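Racemase, putative (Roseobacter denitrificans, PDB 3TCS) binds magnesium and is a putative racemase of the mandelate racemase/muconate lactonizing enzyme family, perhaps with hydro-lyase activity. Local coordinates at residues Thr61-Val64 / Leu65-Val69. Sequence-based numbering, arbitrary orientation.
Sequences TCTV and LHRQV
Val-64 turns CG1 opposite its own backbone nitrogen (chi1 169°), and Gln-68, one turn further on, sends CG beside its nitrogen (chi1 -61°) with the chain extended beyond it. Together these torsions bring the amide oxygen OE1 of Gln-68 up to Val-64 CG1 at 3.4 Å, with CG2 a little further off. That approach is only van der Waals; the polar bonds of the amide go to Tyr-99 OH of the second subunit, through OE1, and to Glu-92, through NE2, which between them fix its rotation.

On the next face, the imidazole of His-66 folds back along the helix and sets CD2 3.2 Å from the carbonyl oxygen of Cys-62. This oxygen also accepts the longest, though nearly straight, of the four backbone bonds, from His-66 N at 3.2 Å. Leu-65 CD2 lies over the centre of one ring face, 4.3 Å above the plane, while ND1 is hydrogen-bonded to Ser-386 OG and NE2 to Thr-30 OG1, tying the helix to the antiparallel sheet.

The Arg-67 side chain is bent at chi2 and chi3, which carries the guanidinium back obliquely past the methyl CG2 of Thr-63, 4.5 Å from NH2. A salt bridge joins that NH2 to Asp-59 of the second subunit.

Four i to i+4 backbone bonds join the turns, Gln-68 N to Val-64 O being shortest at 2.7 Å, with a wider pi-type turn at 65-69. This stretch of helix 58-73, in the N-terminal domain of the enolase-superfamily fold, packs against its own antiparallel sheet and helix 98-119 and against the second subunit.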
# COMPACT_ATOMS: atom_id res chain seq x y z
N THR B 61 5.73 -1.93 -11.51
CA THR B 61 4.53 -1.12 -11.61
C THR B 61 3.79 -1.41 -12.92
O THR B 61 2.56 -1.52 -12.94
CB THR B 61 4.88 0.37 -11.52
OG1 THR B 61 5.50 0.64 -10.26
CG2 THR B 61 3.63 1.23 -11.65
N CYS B 62 4.54 -1.54 -14.01
CA CYS B 62 3.91 -1.81 -15.30
C CYS B 62 3.26 -3.19 -15.32
O CYS B 62 2.23 -3.39 -15.95
CB CYS B 62 4.92 -1.65 -16.44
SG CYS B 62 5.32 0.09 -16.78
N THR B 63 3.87 -4.14 -14.62
CA THR B 63 3.29 -5.48 -14.54
C THR B 63 1.96 -5.37 -13.79
O THR B 63 0.95 -5.96 -14.18
CB THR B 63 4.24 -6.45 -13.79
OG1 THR B 63 5.41 -6.66 -14.59
CG2 THR B 63 3.54 -7.79 -13.53
N VAL B 64 1.97 -4.59 -12.71
CA VAL B 64 0.77 -4.39 -11.91
C VAL B 64 -0.30 -3.67 -12.74
O VAL B 64 -1.49 -3.98 -12.64
CB VAL B 64 1.08 -3.55 -10.64
CG1 VAL B 64 -0.21 -3.10 -9.96
CG2 VAL B 64 1.91 -4.39 -9.67
N LEU B 65 0.13 -2.73 -13.57
CA LEU B 65 -0.81 -1.98 -14.40
C LEU B 65 -1.63 -2.90 -15.30
O LEU B 65 -2.85 -2.80 -15.38
CB LEU B 65 -0.07 -0.94 -15.24
CG LEU B 65 -0.91 0.07 -16.04
CD1 LEU B 65 -0.04 1.28 -16.38
CD2 LEU B 65 -1.47 -0.57 -17.30
N HIS B 66 -0.96 -3.82 -15.99
CA HIS B 66 -1.66 -4.73 -16.90
C HIS B 66 -2.45 -5.80 -16.16
O HIS B 66 -3.51 -6.24 -16.63
CB HIS B 66 -0.66 -5.38 -17.84
CG HIS B 66 -0.07 -4.44 -18.84
ND1 HIS B 66 -0.76 -3.99 -19.95
CD2 HIS B 66 1.14 -3.82 -18.88
CE1 HIS B 66 -0.01 -3.14 -20.63
NE2 HIS B 66 1.15 -3.02 -20.00
N ARG B 67 -1.94 -6.21 -15.01
CA ARG B 67 -2.60 -7.24 -14.23
C ARG B 67 -3.79 -6.73 -13.43
O ARG B 67 -4.83 -7.40 -13.35
CB ARG B 67 -1.59 -7.86 -13.25
CG ARG B 67 -2.11 -9.07 -12.46
CD ARG B 67 -2.14 -10.31 -13.34
NE ARG B 67 -0.79 -10.70 -13.76
CZ ARG B 67 0.07 -11.36 -13.00
NH1 ARG B 67 -0.27 -11.73 -11.77
NH2 ARG B 67 1.28 -11.65 -13.46
N GLN B 68 -3.67 -5.53 -12.88
CA GLN B 68 -4.72 -5.01 -12.02
C GLN B 68 -5.41 -3.70 -12.37
O GLN B 68 -6.37 -3.32 -11.69
CB GLN B 68 -4.16 -4.91 -10.60
CG GLN B 68 -3.73 -6.27 -10.04
CD GLN B 68 -2.92 -6.14 -8.77
OE1 GLN B 68 -1.71 -5.96 -8.80
NE2 GLN B 68 -3.60 -6.22 -7.63
N VAL B 69 -4.94 -3.00 -13.39
CA VAL B 69 -5.59 -1.74 -13.75
C VAL B 69 -6.28 -1.82 -15.11
O VAL B 69 -7.48 -1.55 -15.23
CB VAL B 69 -4.58 -0.57 -13.77
CG1 VAL B 69 -5.31 0.73 -14.09
CG2 VAL B 69 -3.89 -0.47 -12.42